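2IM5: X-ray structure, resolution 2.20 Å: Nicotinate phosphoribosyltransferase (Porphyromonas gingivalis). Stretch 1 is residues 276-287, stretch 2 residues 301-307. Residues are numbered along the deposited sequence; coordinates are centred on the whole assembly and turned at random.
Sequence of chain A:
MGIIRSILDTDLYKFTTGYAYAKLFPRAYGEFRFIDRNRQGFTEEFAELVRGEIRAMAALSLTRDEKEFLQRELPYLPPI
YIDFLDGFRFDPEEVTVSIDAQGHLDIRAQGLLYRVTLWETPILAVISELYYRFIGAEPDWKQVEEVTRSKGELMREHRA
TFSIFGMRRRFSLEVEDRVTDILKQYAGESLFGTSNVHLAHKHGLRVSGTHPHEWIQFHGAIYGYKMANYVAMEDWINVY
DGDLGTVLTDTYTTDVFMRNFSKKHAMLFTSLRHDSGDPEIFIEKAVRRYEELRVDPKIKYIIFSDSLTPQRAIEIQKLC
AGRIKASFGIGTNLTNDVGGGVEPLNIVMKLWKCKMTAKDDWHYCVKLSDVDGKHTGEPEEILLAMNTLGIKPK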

# COMPACT_ATOMS: atom_id res chain seq x y z
N SER A 276 1.72 -9.28 -8.02
CA SER A 276 2.82 -9.39 -8.97
C SER A 276 2.74 -10.71 -9.72
O SER A 276 2.15 -11.67 -9.24
N GLY A 277 3.32 -10.75 -10.92
CA GLY A 277 3.29 -11.96 -11.71
C GLY A 277 1.99 -12.12 -12.48
O GLY A 277 1.06 -11.31 -12.35
N ASP A 278 1.91 -13.17 -13.28
CA ASP A 278 0.72 -13.43 -14.08
C ASP A 278 -0.46 -13.83 -13.20
O ASP A 278 -0.37 -14.78 -12.43
N PRO A 279 -1.60 -13.12 -13.33
CA PRO A 279 -2.79 -13.42 -12.53
C PRO A 279 -3.37 -14.82 -12.74
O PRO A 279 -3.81 -15.48 -11.79
N GLU A 280 -3.36 -15.29 -13.98
CA GLU A 280 -3.87 -16.62 -14.29
C GLU A 280 -3.06 -17.70 -13.58
O GLU A 280 -3.61 -18.69 -13.10
N ILE A 281 -1.75 -17.50 -13.52
CA ILE A 281 -0.88 -18.45 -12.84
C ILE A 281 -1.16 -18.40 -11.33
O ILE A 281 -1.20 -19.43 -10.66
N PHE A 282 -1.38 -17.19 -10.81
CA PHE A 282 -1.66 -17.02 -9.39
C PHE A 282 -2.97 -17.73 -9.04
O PHE A 282 -3.06 -18.42 -8.02
N ILE A 283 -3.99 -17.58 -9.89
CA ILE A 283 -5.28 -18.21 -9.64
C ILE A 283 -5.15 -19.73 -9.53
O ILE A 283 -5.75 -20.34 -8.63
N GLU A 284 -4.36 -20.33 -10.41
CA GLU A 284 -4.15 -21.79 -10.38
C GLU A 284 -3.51 -22.23 -9.07
O GLU A 284 -3.97 -23.17 -8.43
N LYS A 285 -2.43 -21.55 -8.67
CA LYS A 285 -1.73 -21.89 -7.43
C LYS A 285 -2.66 -21.80 -6.23
O LYS A 285 -2.69 -22.71 -5.40
N ALA A 286 -3.41 -20.71 -6.15
CA ALA A 286 -4.34 -20.49 -5.04
C ALA A 286 -5.40 -21.59 -4.97
O ALA A 286 -5.58 -22.23 -3.93
N VAL A 287 -6.09 -21.81 -6.08
CA VAL A 287 -7.13 -22.83 -6.13
C VAL A 287 -6.57 -24.21 -5.81
O VAL A 287 -7.19 -24.98 -5.07
N TYR A 301 -11.85 -15.13 -1.65
CA TYR A 301 -11.71 -14.02 -2.59
C TYR A 301 -10.25 -13.73 -2.88
O TYR A 301 -9.37 -14.02 -2.07
N ILE A 302 -9.99 -13.16 -4.05
CA ILE A 302 -8.65 -12.74 -4.41
C ILE A 302 -8.78 -11.28 -4.81
O ILE A 302 -9.62 -10.94 -5.65
N ILE A 303 -7.98 -10.43 -4.19
CA ILE A 303 -7.98 -9.02 -4.52
C ILE A 303 -6.76 -8.83 -5.41
O ILE A 303 -5.62 -9.04 -4.98
N PHE A 304 -7.00 -8.46 -6.67
CA PHE A 304 -5.94 -8.23 -7.65
C PHE A 304 -5.61 -6.75 -7.66
O PHE A 304 -6.50 -5.91 -7.76
N SER A 305 -4.33 -6.41 -7.57
CA SER A 305 -3.94 -5.01 -7.54
C SER A 305 -2.65 -4.68 -8.28
O SER A 305 -2.03 -3.64 -8.03
N ASP A 306 -2.24 -5.55 -9.19
CA ASP A 306 -1.00 -5.31 -9.94
C ASP A 306 -1.17 -4.46 -11.21
O ASP A 306 -1.51 -4.98 -12.27
N SER A 307 -0.92 -3.16 -11.07
CA SER A 307 -1.03 -2.21 -12.19
C SER A 307 -2.23 -2.49 -13.08
O SER A 307 -2.08 -2.71 -14.28

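No hydrogen bond joins the two stretches: a helix beginning at Pro-279 lies against the strand 301-304 through apolar side chains alone, and the one charged group at the contact, the carboxylate of Asp-306, meets backbone atoms without forming a hydrogen bond to them. The helix and strand run nearly antiparallel, at 156° between their N-to-C directions, with their axes 10.9 Å apart at closest approach. Side chains from both elements fill this gap, and the contact is small, burying 295 Å² summed over both sides.

Ile-302 contributes the largest share of this area. Its CA-to-CB bond points toward the helix, and the m, t rotamer (chi1 -69°, chi2 178°) extends the chain so that CD1 reaches a pocket formed by three helical residues. The closest of these is Phe-282, whose CE2 lies 3.7 Å from Ile-302 CD1. The CA-to-CB bond of Phe-282 also points toward the strand, with chi1 at -179° (t) and chi2 at 87°, and the methyl meets the edge of its ring, near the ring plane. One turn further along, the CA-to-CB bond of Ala-286 points the same way; Ala-286 CB is 4.2 Å from Ile-302 CD1, so the short side chain still makes contact. Ile-283 completes the pocket more loosely, with its CG1 4.4 Å from Ile-302 CD1.

Phe-304, two residues along the strand, fills the space nearer the start of the helix. Its CA-to-CB bond points sideways, but chi1 of -61° (m), with chi2 at -91°, brings the end of the ring nearer to the helix. Ile-283 shows the same behaviour from the other side: its CA-to-CB bond is directed sideways, and the m, t rotamer (chi1 -65°, chi2 170°) accompanies an approach of its CG1 to 3.9 Å from Phe-304 CZ, at the edge of the ring. Ile-283 thus touches both Ile-302 and Phe-304. The CA-to-CB bond of Pro-279, in the first turn, points toward the strand and sets Pro-279 CB 4.1 Å from Phe-304 CE1. Between Ile-302 and Phe-304, the CA-to-CB bond of Ile-303 points away from the helix, in keeping with the alternation usual in a strand, and its side chain makes no contact with it.

Beyond the strand, the CA-to-CB bond of Asp-306 points toward the first stretch, and the side chain adopts the t rotamer (chi1 -177°). Asp-306 OD2 lies 3.8 Å from Ser-276 CA and 4.0 Å from Gly-277 O, contacts of proximity only. The CA-to-CB bond of Ser-276 points away from the second stretch, and its OG is hydrogen-bonded elsewhere in the structure. Gly-277 has phi/psi of 82/176°, at which a CB would be jammed against the preceding carbonyl oxygen; the backbone itself calls for glycine here.

The polar order at the helix start is internal to the first stretch. Asp-278, at the N-cap position with chi1 at 173° (t), has its CA-to-CB bond pointing away from the strand; Asp-278 OD2 accepts a capping bond from Ile-281 N at 2.9 Å, satisfying an amide in the first turn that has no helical carbonyl partner.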

# COMPACT_ATOMS: atom_id res chain seq x y z
CB SER A 276 4.18 -9.27 -8.27
OG SER A 276 4.51 -10.44 -7.54
CB ASP A 278 1.01 -14.53 -15.10
CG ASP A 278 -0.23 -14.97 -15.84
OD1 ASP A 278 -0.86 -14.12 -16.51
OD2 ASP A 278 -0.58 -16.17 -15.76
CB PRO A 279 -3.76 -12.30 -12.93
CG PRO A 279 -3.34 -11.95 -14.31
CD PRO A 279 -1.83 -11.96 -14.21
CB GLU A 280 -3.86 -16.85 -15.80
CG GLU A 280 -4.28 -18.25 -16.23
CD GLU A 280 -4.82 -18.28 -17.65
OE1 GLU A 280 -4.33 -17.51 -18.51
OE2 GLU A 280 -5.73 -19.10 -17.92
CB ILE A 281 0.60 -18.14 -13.11
CG1 ILE A 281 0.93 -18.49 -14.57
CG2 ILE A 281 1.50 -18.91 -12.16
CD1 ILE A 281 2.32 -18.09 -15.00
CB PHE A 282 -1.79 -15.54 -9.05
CG PHE A 282 -2.05 -15.28 -7.59
CD1 PHE A 282 -1.00 -15.16 -6.69
CD2 PHE A 282 -3.36 -15.18 -7.12
CE1 PHE A 282 -1.24 -14.94 -5.33
CE2 PHE A 282 -3.61 -14.96 -5.77
CZ PHE A 282 -2.55 -14.84 -4.87
CB ILE A 283 -6.28 -17.85 -10.76
CG1 ILE A 283 -6.56 -16.34 -10.73
CG2 ILE A 283 -7.57 -18.64 -10.59
CD1 ILE A 283 -7.34 -15.82 -11.91
CB GLU A 284 -3.24 -22.25 -11.52
CG GLU A 284 -3.80 -22.03 -12.91
CD GLU A 284 -5.22 -22.54 -13.06
OE1 GLU A 284 -5.49 -23.70 -12.66
OE2 GLU A 284 -6.07 -21.78 -13.58
CB LYS A 285 -0.54 -20.95 -7.21
CG LYS A 285 0.58 -21.09 -8.24
CD LYS A 285 1.67 -20.05 -7.99
CE LYS A 285 2.85 -20.22 -8.94
NZ LYS A 285 3.82 -19.07 -8.82
CB ALA A 286 -5.02 -19.14 -5.20
CB VAL A 287 -7.81 -22.88 -7.52
CG1 VAL A 287 -8.75 -24.08 -7.62
CG2 VAL A 287 -8.58 -21.59 -7.75
CB TYR A 301 -12.29 -12.72 -2.01
CG TYR A 301 -13.71 -12.79 -1.49
CD1 TYR A 301 -14.75 -12.15 -2.17
CD2 TYR A 301 -14.01 -13.49 -0.33
CE1 TYR A 301 -16.06 -12.19 -1.69
CE2 TYR A 301 -15.32 -13.55 0.17
CZ TYR A 301 -16.34 -12.90 -0.52
OH TYR A 301 -17.63 -12.95 -0.04
CB ILE A 302 -8.06 -13.49 -5.60
CG1 ILE A 302 -7.77 -14.94 -5.23
CG2 ILE A 302 -6.76 -12.80 -6.04
CD1 ILE A 302 -7.22 -15.76 -6.39
CB ILE A 303 -7.91 -8.13 -3.24
CG1 ILE A 303 -7.59 -6.69 -3.62
CG2 ILE A 303 -6.89 -8.67 -2.27
CD1 ILE A 303 -8.73 -5.97 -4.27
CB PHE A 304 -6.42 -8.67 -9.03
CG PHE A 304 -6.79 -10.14 -9.12
CD1 PHE A 304 -5.84 -11.08 -9.48
CD2 PHE A 304 -8.09 -10.56 -8.84
CE1 PHE A 304 -6.18 -12.43 -9.57
CE2 PHE A 304 -8.44 -11.90 -8.93
CZ PHE A 304 -7.48 -12.84 -9.30
CB SER A 305 -3.78 -4.56 -6.08
OG SER A 305 -2.76 -5.33 -5.45
CB ASP A 306 -0.35 -6.65 -10.29
CG ASP A 306 0.97 -6.48 -11.01
OD1 ASP A 306 1.67 -5.48 -10.74
OD2 ASP A 306 1.31 -7.34 -11.85
CB SER A 307 0.24 -2.27 -13.05
OG SER A 307 1.38 -1.97 -12.28